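Long-range contacts in papain-like protease (Human betacoronavirus 2c EMC/2012, PDB 4RNA), which is a viral cysteine protease that probably cleaves the replicase polyprotein and, as in related coronaviruses, removes ubiquitin and ISG15 from host proteins: residues L4-V8 / T19-N24; V12-R18 / E66-L70; A185-W189 / D200-G205; W192-C196 / V227-G231. All blocks are in the same frame, centred on the assembly; numbering follows the deposited sequence.

Contact 1 (L4-V8 / T19-N24); sequences LTIEV and TVVLNN
E7 lays its stem over two methyl groups of the neighbouring strand: CG sits 3.6 Å from V21 CG2, and CD lies 3.6 Å from T19 CG2. Its CG is anti to the carbonyl carbon (chi1 -82°) and the chain is extended beyond it, which carries the carboxylate out across that pair. T5 is on the same face, with CB 4.0 Å from CG1 of V21. There V227 of the second subunit packs on both E7 and T19.

The reverse face is apolar and largely buried. CD1 of L22 meets V8 CG2 at 3.6 Å, the two side chains crossing at about a right angle, and I6 CG1 lies over CB of L22. Y28 and Q31 of helix 28-31 close against L22.

The backbone evidence identifies an antiparallel hairpin, its axes 151° apart, consistent with the first hairpin of the ubiquitin-like domain that begins coronavirus papain-like proteases. I6 pairs with L22 and V8 with V20 as hydrogen-bonded pairs; the V8 N to V20 O bond measures 2.9 Å and is close to straight (164°).

At the open end the pairing weakens. N24 N reaches L4 O in a bent, weak bond of 3.2 Å, and the amide of N24 rests beside CB of L4.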
loop_
_atom_site.group_PDB
_atom_site.type_symbol
_atom_site.label_atom_id
_atom_site.label_comp_id
_atom_site.label_asym_id
_atom_site.label_seq_id
_atom_site.Cartn_x
_atom_site.Cartn_y
_atom_site.Cartn_z
ATOM N N LEU A 4 -32.049 -30.182 -1.613
ATOM C CA LEU A 4 -31.201 -30.150 -2.862
ATOM C C LEU A 4 -29.696 -29.772 -2.673
ATOM O O LEU A 4 -29.333 -28.844 -1.922
ATOM C CB LEU A 4 -31.866 -29.246 -3.896
ATOM C CG LEU A 4 -31.317 -29.269 -5.304
ATOM C CD1 LEU A 4 -32.504 -29.182 -6.254
ATOM C CD2 LEU A 4 -30.322 -28.123 -5.484
ATOM N N THR A 5 -28.814 -30.502 -3.339
ATOM C CA THR A 5 -27.395 -30.185 -3.255
ATOM C C THR A 5 -26.759 -30.056 -4.613
ATOM O O THR A 5 -27.255 -30.624 -5.605
ATOM C CB THR A 5 -26.603 -31.150 -2.372
ATOM O OG1 THR A 5 -26.664 -32.442 -2.950
ATOM C CG2 THR A 5 -27.188 -31.188 -0.950
ATOM N N ILE A 6 -25.664 -29.273 -4.645
ATOM C CA ILE A 6 -24.787 -29.107 -5.799
ATOM C C ILE A 6 -23.308 -29.306 -5.468
ATOM O O ILE A 6 -22.892 -29.222 -4.309
ATOM C CB ILE A 6 -24.991 -27.773 -6.520
ATOM C CG1 ILE A 6 -24.505 -26.599 -5.649
ATOM C CG2 ILE A 6 -26.441 -27.643 -6.952
ATOM C CD1 ILE A 6 -24.482 -25.292 -6.385
ATOM N N GLU A 7 -22.526 -29.570 -6.508
ATOM C CA GLU A 7 -21.063 -29.626 -6.409
ATOM C C GLU A 7 -20.520 -28.427 -7.191
ATOM O O GLU A 7 -21.019 -28.094 -8.300
ATOM C CB GLU A 7 -20.529 -30.927 -6.965
ATOM C CG GLU A 7 -20.603 -32.065 -5.962
ATOM C CD GLU A 7 -19.717 -33.274 -6.308
ATOM O OE1 GLU A 7 -19.300 -33.393 -7.481
ATOM O OE2 GLU A 7 -19.417 -34.119 -5.414
ATOM N N VAL A 8 -19.562 -27.722 -6.585
ATOM C CA VAL A 8 -18.907 -26.588 -7.268
ATOM C C VAL A 8 -17.426 -26.810 -7.134
ATOM O O VAL A 8 -16.988 -27.474 -6.188
ATOM C CB VAL A 8 -19.232 -25.234 -6.614
ATOM C CG1 VAL A 8 -20.674 -24.807 -6.927
ATOM C CG2 VAL A 8 -18.954 -25.265 -5.116
ATOM N N THR A 19 -13.410 -29.626 -4.785
ATOM C CA THR A 19 -14.831 -29.847 -4.929
ATOM C C THR A 19 -15.546 -29.642 -3.595
ATOM O O THR A 19 -15.217 -30.223 -2.603
ATOM C CB THR A 19 -15.203 -31.212 -5.509
ATOM O OG1 THR A 19 -14.514 -31.371 -6.746
ATOM C CG2 THR A 19 -16.779 -31.260 -5.714
ATOM N N VAL A 20 -16.581 -28.804 -3.621
ATOM C CA VAL A 20 -17.330 -28.545 -2.391
ATOM C C VAL A 20 -18.793 -28.835 -2.710
ATOM O O VAL A 20 -19.282 -28.414 -3.756
ATOM C CB VAL A 20 -17.137 -27.064 -1.893
ATOM C CG1 VAL A 20 -18.000 -26.790 -0.665
ATOM C CG2 VAL A 20 -15.644 -26.843 -1.545
ATOM N N VAL A 21 -19.478 -29.535 -1.803
ATOM C CA VAL A 21 -20.916 -29.800 -1.962
ATOM C C VAL A 21 -21.730 -28.773 -1.138
ATOM O O VAL A 21 -21.475 -28.607 0.065
ATOM C CB VAL A 21 -21.234 -31.244 -1.478
ATOM C CG1 VAL A 21 -22.738 -31.492 -1.484
ATOM C CG2 VAL A 21 -20.501 -32.261 -2.348
ATOM N N LEU A 22 -22.658 -28.086 -1.788
ATOM C CA LEU A 22 -23.454 -27.066 -1.135
ATOM C C LEU A 22 -24.971 -27.427 -1.182
ATOM O O LEU A 22 -25.398 -28.186 -2.064
ATOM C CB LEU A 22 -23.270 -25.762 -1.924
ATOM C CG LEU A 22 -21.783 -25.284 -1.946
ATOM C CD1 LEU A 22 -21.642 -24.139 -2.936
ATOM C CD2 LEU A 22 -21.409 -24.760 -0.575
ATOM N N ASN A 23 -25.772 -26.853 -0.279
ATOM C CA ASN A 23 -27.263 -27.009 -0.338
ATOM C C ASN A 23 -27.827 -25.752 -0.872
ATOM O O ASN A 23 -27.091 -24.767 -1.001
ATOM C CB ASN A 23 -27.902 -27.271 1.030
ATOM C CG ASN A 23 -27.712 -26.126 2.027
ATOM O OD1 ASN A 23 -28.165 -24.992 1.829
ATOM N ND2 ASN A 23 -27.074 -26.420 3.088
ATOM N N ASN A 24 -29.127 -25.769 -1.135
ATOM C CA ASN A 24 -29.806 -24.564 -1.581
ATOM C C ASN A 24 -30.617 -23.917 -0.461
ATOM O O ASN A 24 -31.563 -23.197 -0.733
ATOM C CB ASN A 24 -30.628 -24.794 -2.866
ATOM C CG ASN A 24 -31.896 -25.620 -2.639
ATOM O OD1 ASN A 24 -32.058 -26.271 -1.604
ATOM N ND2 ASN A 24 -32.801 -25.607 -3.631
HETATM O O HOH W 1 -33.980 -28.868 -0.786
#

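Contact 2 (V12-R18 / E66-L70); sequences VDGVNFR and ETKAL
The Asx turn headed by D13, in the loop between strands 5-11 and 18-23 of the ubiquitin-like domain, faces helix 64-74 and touches it through D13 OD2, 3.5 Å from A69 CB. D13 OD1 accepts from V15 N and, in a nearly straight bond, from N16 N at 2.7 Å, both donors lying on one face of the carboxylate. OD2 uses its syn lone pair for N16 ND2, and a water links it to A69 O. The carboxylate is thus fixed in rotation by three bonds from its own loop.

V12 provides the apolar part. With chi1 at -54°, CG2 lies between its backbone N and carbonyl carbon, reaching 3.6 Å from E66 O and 4.3 Å from L70 CB.

In the salt bridge, R18 NE donates to E66 OE2 at 2.7 Å, almost straight (173°) and in the guanidinium plane, but from above the carboxylate plane; the two planes are 65° apart. NH2 adds only weak bonds to OE1 and OE2, consistent with the tilted planes. T63 N also holds OE1, and Y226 of the second subunit makes a cation-pi contact with R18. So gripped, the two buried charges probably neutralise one another, favouring both ionised forms.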
loop_
_atom_site.group_PDB
_atom_site.type_symbol
_atom_site.label_atom_id
_atom_site.label_comp_id
_atom_site.label_asym_id
_atom_site.label_seq_id
_atom_site.Cartn_x
_atom_site.Cartn_y
_atom_site.Cartn_z
ATOM N N VAL A 12 -8.695 -20.357 -5.788
ATOM C CA VAL A 12 -8.148 -18.994 -5.635
ATOM C C VAL A 12 -7.153 -18.613 -6.737
ATOM O O VAL A 12 -6.693 -17.445 -6.839
ATOM C CB VAL A 12 -7.480 -18.756 -4.268
ATOM C CG1 VAL A 12 -8.392 -19.097 -3.115
ATOM C CG2 VAL A 12 -6.115 -19.515 -4.132
ATOM N N ASP A 13 -6.843 -19.565 -7.600
ATOM C CA ASP A 13 -5.776 -19.350 -8.568
ATOM C C ASP A 13 -6.099 -19.778 -9.995
ATOM O O ASP A 13 -5.347 -19.443 -10.908
ATOM C CB ASP A 13 -4.477 -20.006 -8.078
ATOM C CG ASP A 13 -4.574 -21.534 -7.979
ATOM O OD1 ASP A 13 -5.621 -22.113 -8.317
ATOM O OD2 ASP A 13 -3.562 -22.152 -7.626
ATOM N N GLY A 14 -7.218 -20.485 -10.236
ATOM C CA GLY A 14 -7.595 -20.839 -11.607
ATOM C C GLY A 14 -6.786 -22.034 -12.113
ATOM O O GLY A 14 -6.943 -22.475 -13.251
ATOM N N VAL A 15 -5.922 -22.544 -11.237
ATOM C CA VAL A 15 -5.141 -23.758 -11.468
ATOM C C VAL A 15 -5.514 -24.951 -10.547
ATOM O O VAL A 15 -5.607 -26.097 -11.019
ATOM C CB VAL A 15 -3.653 -23.456 -11.239
ATOM C CG1 VAL A 15 -2.800 -24.740 -11.354
ATOM C CG2 VAL A 15 -3.221 -22.447 -12.302
ATOM N N ASN A 16 -5.676 -24.680 -9.251
ATOM C CA ASN A 16 -6.014 -25.683 -8.247
ATOM C C ASN A 16 -7.468 -25.521 -7.806
ATOM O O ASN A 16 -7.934 -24.377 -7.566
ATOM C CB ASN A 16 -5.075 -25.591 -7.057
ATOM C CG ASN A 16 -3.652 -25.775 -7.458
ATOM O OD1 ASN A 16 -3.171 -26.911 -7.500
ATOM N ND2 ASN A 16 -2.930 -24.659 -7.686
ATOM N N PHE A 17 -8.193 -26.651 -7.795
ATOM C CA PHE A 17 -9.638 -26.669 -7.560
ATOM C C PHE A 17 -9.979 -27.697 -6.505
ATOM O O PHE A 17 -9.344 -28.766 -6.443
ATOM C CB PHE A 17 -10.441 -26.929 -8.841
ATOM C CG PHE A 17 -10.275 -25.869 -9.879
ATOM C CD1 PHE A 17 -9.184 -25.875 -10.716
ATOM C CD2 PHE A 17 -11.239 -24.828 -10.039
ATOM C CE1 PHE A 17 -8.992 -24.918 -11.689
ATOM C CE2 PHE A 17 -11.035 -23.865 -11.029
ATOM C CZ PHE A 17 -9.934 -23.891 -11.847
ATOM N N ARG A 18 -10.892 -27.344 -5.610
ATOM C CA ARG A 18 -11.479 -28.330 -4.707
ATOM C C ARG A 18 -12.922 -28.399 -4.910
ATOM O O ARG A 18 -13.604 -27.335 -5.204
ATOM C CB ARG A 18 -11.158 -28.107 -3.213
ATOM C CG ARG A 18 -11.666 -26.832 -2.665
ATOM C CD ARG A 18 -11.581 -26.759 -1.141
ATOM N NE ARG A 18 -11.744 -25.355 -0.738
ATOM C CZ ARG A 18 -12.547 -24.901 0.208
ATOM N NH1 ARG A 18 -13.305 -25.737 0.895
ATOM N NH2 ARG A 18 -12.554 -23.602 0.473
ATOM N N GLU A 66 -5.214 -23.708 -0.057
ATOM C CA GLU A 66 -5.480 -22.496 -0.815
ATOM C C GLU A 66 -4.571 -21.334 -0.386
ATOM O O GLU A 66 -4.158 -20.539 -1.234
ATOM C CB GLU A 66 -6.946 -22.107 -0.690
ATOM C CG GLU A 66 -7.821 -23.053 -1.491
ATOM C CD GLU A 66 -9.288 -22.997 -1.064
ATOM O OE1 GLU A 66 -9.546 -22.606 0.098
ATOM O OE2 GLU A 66 -10.166 -23.426 -1.892
ATOM N N THR A 67 -4.290 -21.241 0.918
ATOM C CA THR A 67 -3.375 -20.245 1.443
ATOM C C THR A 67 -1.994 -20.340 0.770
ATOM O O THR A 67 -1.392 -19.335 0.328
ATOM C CB THR A 67 -3.250 -20.408 2.972
ATOM O OG1 THR A 67 -4.494 -19.979 3.535
ATOM C CG2 THR A 67 -2.185 -19.576 3.486
ATOM N N LYS A 68 -1.515 -21.568 0.653
ATOM C CA LYS A 68 -0.278 -21.806 -0.070
ATOM C C LYS A 68 -0.342 -21.545 -1.581
ATOM O O LYS A 68 0.619 -21.025 -2.141
ATOM C CB LYS A 68 0.185 -23.232 0.222
ATOM C CG LYS A 68 1.487 -23.611 -0.455
ATOM C CD LYS A 68 1.979 -24.922 0.149
ATOM C CE LYS A 68 2.710 -25.788 -0.855
ATOM N NZ LYS A 68 2.643 -27.199 -0.380
ATOM N N ALA A 69 -1.454 -21.916 -2.245
ATOM C CA ALA A 69 -1.635 -21.586 -3.652
ATOM C C ALA A 69 -1.669 -20.062 -3.838
ATOM O O ALA A 69 -1.070 -19.519 -4.790
ATOM C CB ALA A 69 -2.895 -22.225 -4.208
ATOM N N LEU A 70 -2.391 -19.385 -2.964
ATOM C CA LEU A 70 -2.419 -17.916 -2.939
ATOM C C LEU A 70 -0.964 -17.342 -2.878
ATOM O O LEU A 70 -0.540 -16.581 -3.751
ATOM C CB LEU A 70 -3.225 -17.437 -1.717
ATOM C CG LEU A 70 -3.274 -15.925 -1.500
ATOM C CD1 LEU A 70 -4.165 -15.463 -2.618
ATOM C CD2 LEU A 70 -3.909 -15.489 -0.173
HETATM O O HOH W 2 -0.973 -21.084 -7.142
#

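Contact 3 (A185-W189 / D200-G205); sequences ARMVW and DVVLQG
W189 and V201 meet on the well-packed face of this strand pair, CB to CB at 4.2 Å, with M187 and L203 side by side next to them. The M187-L203 spacing is doubtful, because CE and CD1 are modelled too close. W189 NE1 makes a weak bond to M187 SD; M187 is extended through chi1 and chi2 (CG anti to the backbone N, chi1 -164°), which brings SD beside the indole N-H. W189 also meets the ring of Y211 and has a cation-pi contact with R236, while L238 of strand 233-242 touches both M187 and W189.

The backbones run antiparallel at 165°, forming the long hairpin of the fingers subdomain that carries the zinc site in these proteases. M187 with L203 and W189 with V201 are its hydrogen-bonded pairs; L203 N to M187 O, at 2.8 Å and 168°, is the straightest of the cross-strand bonds.

The opposite face is looser around exposed V202 and Q204. CG1 of V202 lies over one face of the R186 guanidinium, 3.6 Å from NH1 and offset toward its rim. Q204 runs alongside, its amide nearly perpendicular to the guanidinium and OE1 4.1 Å from R186 NH1, while R186 NE has a long, weak ion pair with E240. Where the strands end, G205 N donates to A185 O at 3.3 Å from above the carbonyl plane.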
loop_
_atom_site.group_PDB
_atom_site.type_symbol
_atom_site.label_atom_id
_atom_site.label_comp_id
_atom_site.label_asym_id
_atom_site.label_seq_id
_atom_site.Cartn_x
_atom_site.Cartn_y
_atom_site.Cartn_z
ATOM N N ALA A 185 23.330 -4.982 -13.260
ATOM C CA ALA A 185 23.403 -3.519 -13.208
ATOM C C ALA A 185 24.133 -3.184 -11.950
ATOM O O ALA A 185 24.126 -3.967 -10.993
ATOM C CB ALA A 185 22.016 -2.900 -13.214
ATOM N N ARG A 186 24.776 -2.029 -11.928
ATOM C CA ARG A 186 25.587 -1.741 -10.780
ATOM C C ARG A 186 25.676 -0.253 -10.598
ATOM O O ARG A 186 25.781 0.475 -11.581
ATOM C CB ARG A 186 26.943 -2.331 -11.044
ATOM C CG ARG A 186 27.891 -2.314 -9.879
ATOM C CD ARG A 186 29.237 -2.771 -10.397
ATOM N NE ARG A 186 30.181 -2.734 -9.301
ATOM C CZ ARG A 186 30.141 -3.553 -8.245
ATOM N NH1 ARG A 186 29.215 -4.512 -8.140
ATOM N NH2 ARG A 186 31.044 -3.408 -7.283
ATOM N N MET A 187 25.662 0.190 -9.336
ATOM C CA MET A 187 25.747 1.617 -9.025
ATOM C C MET A 187 26.695 1.751 -7.809
ATOM O O MET A 187 26.428 1.126 -6.769
ATOM C CB MET A 187 24.351 2.138 -8.723
ATOM C CG MET A 187 24.212 3.643 -8.745
ATOM S SD MET A 187 22.545 4.092 -8.171
ATOM C CE MET A 187 22.579 3.363 -6.573
ATOM N N VAL A 188 27.812 2.493 -7.956
ATOM C CA VAL A 188 28.749 2.674 -6.815
ATOM C C VAL A 188 28.827 4.144 -6.397
ATOM O O VAL A 188 29.278 4.969 -7.168
ATOM C CB VAL A 188 30.144 2.122 -7.118
ATOM C CG1 VAL A 188 30.997 2.101 -5.855
ATOM C CG2 VAL A 188 30.054 0.723 -7.720
ATOM N N TRP A 189 28.363 4.434 -5.174
ATOM C CA TRP A 189 28.518 5.713 -4.502
ATOM C C TRP A 189 29.746 5.695 -3.641
ATOM O O TRP A 189 30.050 4.698 -2.983
ATOM C CB TRP A 189 27.298 6.028 -3.623
ATOM C CG TRP A 189 26.062 6.245 -4.444
ATOM C CD1 TRP A 189 25.113 5.301 -4.787
ATOM C CD2 TRP A 189 25.614 7.501 -5.073
ATOM N NE1 TRP A 189 24.137 5.858 -5.577
ATOM C CE2 TRP A 189 24.364 7.182 -5.763
ATOM C CE3 TRP A 189 26.108 8.810 -5.125
ATOM C CZ2 TRP A 189 23.640 8.141 -6.467
ATOM C CZ3 TRP A 189 25.376 9.768 -5.856
ATOM C CH2 TRP A 189 24.175 9.421 -6.520
ATOM N N ASP A 200 32.571 3.091 0.342
ATOM C CA ASP A 200 31.718 2.725 -0.818
ATOM C C ASP A 200 30.332 2.063 -0.491
ATOM O O ASP A 200 30.214 1.149 0.341
ATOM C CB ASP A 200 32.511 1.910 -1.856
ATOM C CG ASP A 200 33.531 2.768 -2.642
ATOM O OD1 ASP A 200 33.428 4.025 -2.653
ATOM O OD2 ASP A 200 34.445 2.186 -3.265
ATOM N N VAL A 201 29.284 2.565 -1.139
ATOM C CA VAL A 201 27.955 1.904 -1.137
ATOM C C VAL A 201 27.659 1.379 -2.562
ATOM O O VAL A 201 27.582 2.159 -3.529
ATOM C CB VAL A 201 26.798 2.907 -0.785
ATOM C CG1 VAL A 201 25.472 2.167 -0.630
ATOM C CG2 VAL A 201 27.125 3.679 0.474
ATOM N N VAL A 202 27.524 0.064 -2.684
ATOM C CA VAL A 202 27.248 -0.595 -3.959
ATOM C C VAL A 202 25.784 -1.062 -4.006
ATOM O O VAL A 202 25.331 -1.799 -3.102
ATOM C CB VAL A 202 28.167 -1.819 -4.148
ATOM C CG1 VAL A 202 27.878 -2.589 -5.457
ATOM C CG2 VAL A 202 29.628 -1.423 -3.991
ATOM N N LEU A 203 25.053 -0.628 -5.041
ATOM C CA LEU A 203 23.712 -1.155 -5.342
ATOM C C LEU A 203 23.738 -1.950 -6.661
ATOM O O LEU A 203 24.470 -1.585 -7.597
ATOM C CB LEU A 203 22.700 0.004 -5.432
ATOM C CG LEU A 203 22.632 0.801 -4.130
ATOM C CD1 LEU A 203 22.155 2.210 -4.390
ATOM C CD2 LEU A 203 21.753 0.082 -3.123
ATOM N N GLN A 204 22.958 -3.043 -6.722
ATOM C CA GLN A 204 22.898 -3.959 -7.877
ATOM C C GLN A 204 21.471 -4.196 -8.333
ATOM O O GLN A 204 20.558 -3.911 -7.589
ATOM C CB GLN A 204 23.469 -5.327 -7.501
ATOM C CG GLN A 204 24.674 -5.170 -6.606
ATOM C CD GLN A 204 25.428 -6.444 -6.472
ATOM O OE1 GLN A 204 25.975 -6.941 -7.453
ATOM N NE2 GLN A 204 25.479 -6.980 -5.254
ATOM N N GLY A 205 21.311 -4.750 -9.537
ATOM C CA GLY A 205 19.996 -5.047 -10.114
ATOM C C GLY A 205 19.142 -3.825 -10.322
ATOM O O GLY A 205 19.632 -2.706 -10.649
HETATM O O HOH W 3 22.888 -7.126 -10.906
#

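Contact 4 (W192-C196 / V227-G231); sequences WCNVC and VCQCG. With ZN (zinc ion), chain B.
C193 and C196 meet C228 and C230 around one zinc ion, each SG bound to the metal at 2.2 to 2.4 Å. The sulfurs are 3.7 to 4.0 Å apart, SG to SG, as expected of a near-tetrahedral site.

The four cysteines reach it with different first torsions. C193 and C228, the buried pair, both hold SG anti to the backbone N (chi1 171° and -171°). On the exposed side C196 turns its SG beside the backbone N, anti to the carbonyl carbon, whereas C230 swings SG onto the zinc ion from between its N and carbonyl carbon (chi1 64°). Independently, C230 CB lies 3.5 Å from C196 SG, the closest approach between the two segments.

Backbone N-H groups also serve the sulfurs. C193 SG accepts from C196 N at 3.3 Å in a nearly straight bond and weakly from V195 N, as the chain folds back after strand 186-193. C228 SG receives a weak bond from C230 N inside a type I turn, closed by G231 N to C228 O at 3.0 Å. Q229, in that turn, sends its OE1 to R234 and its NE2 toward C196 CB.

The C-X2-C and C-X-C pairs build the zinc finger at the tip of the fingers subdomain. Four thiolates would leave the site with net negative charge, which the sulfur-directed N-H groups probably disperse; with no hydrogen bond between the segments, the zinc ion supplies the bonds that join them, packing aside.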
loop_
_atom_site.group_PDB
_atom_site.type_symbol
_atom_site.label_atom_id
_atom_site.label_comp_id
_atom_site.label_asym_id
_atom_site.label_seq_id
_atom_site.Cartn_x
_atom_site.Cartn_y
_atom_site.Cartn_z
ATOM N N TRP A 192 33.493 10.323 1.006
ATOM C CA TRP A 192 34.857 10.463 1.555
ATOM C C TRP A 192 35.138 11.768 2.234
ATOM O O TRP A 192 34.486 12.811 1.980
ATOM C CB TRP A 192 35.936 10.133 0.503
ATOM C CG TRP A 192 36.132 11.261 -0.456
ATOM C CD1 TRP A 192 37.142 12.245 -0.436
ATOM C CD2 TRP A 192 35.258 11.624 -1.587
ATOM N NE1 TRP A 192 36.965 13.153 -1.458
ATOM C CE2 TRP A 192 35.846 12.844 -2.184
ATOM C CE3 TRP A 192 34.069 11.100 -2.127
ATOM C CZ2 TRP A 192 35.264 13.482 -3.287
ATOM C CZ3 TRP A 192 33.475 11.744 -3.238
ATOM C CH2 TRP A 192 34.084 12.877 -3.841
ATOM N N CYS A 193 36.103 11.672 3.139
ATOM C CA CYS A 193 36.808 12.788 3.728
ATOM C C CYS A 193 38.326 12.494 3.596
ATOM O O CYS A 193 38.763 11.382 3.869
ATOM C CB CYS A 193 36.479 12.877 5.216
ATOM S SG CYS A 193 37.502 14.079 6.129
ATOM N N ASN A 194 39.079 13.538 3.275
ATOM C CA ASN A 194 40.510 13.460 2.973
ATOM C C ASN A 194 41.283 13.204 4.249
ATOM O O ASN A 194 42.412 12.694 4.197
ATOM C CB ASN A 194 40.937 14.705 2.174
ATOM C CG ASN A 194 40.232 14.754 0.815
ATOM O OD1 ASN A 194 40.096 13.716 0.207
ATOM N ND2 ASN A 194 39.711 15.935 0.380
ATOM N N VAL A 195 40.617 13.434 5.389
ATOM C CA VAL A 195 41.138 13.000 6.722
ATOM C C VAL A 195 40.564 11.647 7.215
ATOM O O VAL A 195 41.303 10.731 7.557
ATOM C CB VAL A 195 40.948 14.138 7.787
ATOM C CG1 VAL A 195 41.278 13.657 9.188
ATOM C CG2 VAL A 195 41.780 15.374 7.426
ATOM N N CYS A 196 39.240 11.506 7.201
ATOM C CA CYS A 196 38.561 10.354 7.824
ATOM C C CYS A 196 38.579 9.068 7.023
ATOM O O CYS A 196 38.471 7.999 7.612
ATOM C CB CYS A 196 37.106 10.727 8.225
ATOM S SG CYS A 196 37.188 12.145 9.360
ATOM N N VAL A 227 29.425 19.092 6.096
ATOM C CA VAL A 227 30.386 19.141 7.207
ATOM C C VAL A 227 30.701 17.712 7.553
ATOM O O VAL A 227 29.786 16.852 7.580
ATOM C CB VAL A 227 29.850 19.948 8.443
ATOM C CG1 VAL A 227 30.766 19.764 9.647
ATOM C CG2 VAL A 227 29.697 21.426 8.071
ATOM N N CYS A 228 31.991 17.447 7.712
ATOM C CA CYS A 228 32.444 16.143 8.209
ATOM C C CYS A 228 32.456 16.164 9.744
ATOM O O CYS A 228 32.611 17.237 10.339
ATOM C CB CYS A 228 33.797 15.732 7.661
ATOM S SG CYS A 228 34.049 14.011 8.166
ATOM N N GLN A 229 32.258 14.991 10.352
ATOM C CA GLN A 229 32.386 14.839 11.805
ATOM C C GLN A 229 33.791 15.199 12.367
ATOM O O GLN A 229 33.926 15.463 13.551
ATOM C CB GLN A 229 32.025 13.415 12.231
ATOM C CG GLN A 229 32.867 12.316 11.614
ATOM C CD GLN A 229 32.380 11.813 10.228
ATOM O OE1 GLN A 229 31.366 12.320 9.592
ATOM N NE2 GLN A 229 33.122 10.809 9.726
ATOM N N CYS A 230 34.835 15.219 11.545
ATOM C CA CYS A 230 36.148 15.663 12.055
ATOM C C CYS A 230 36.238 17.190 12.176
ATOM O O CYS A 230 37.266 17.747 12.648
ATOM C CB CYS A 230 37.261 15.155 11.126
ATOM S SG CYS A 230 37.116 15.891 9.449
ATOM N N GLY A 231 35.201 17.911 11.737
ATOM C CA GLY A 231 35.297 19.363 11.645
ATOM C C GLY A 231 35.611 19.864 10.229
ATOM O O GLY A 231 35.498 21.062 9.954
HETATM ZN ZN ZN B . 36.487 13.994 8.281
#

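Overall arrangement
The four contacts fall into two pairs at different parts of an elongated chain. Contacts 1 and 2 share the hairpin of strands 5-11 and 18-23, their centres 19 Å apart; contacts 3 and 4 share strand 186-193, with centres 23 Å apart. Contacts 1 and 4, both about 40 Å from the chain centre, are separated by 74 Å between centres. None is wholly core: 1 and 3 are strand pairings with one well-buried apolar face, contact 2 adds a buried charge pair between loop and helix, and contact 4 trades hydrophobic burial for metal coordination. Across the dimer, the zinc-bearing region of the second subunit packs near contacts 1 and 2.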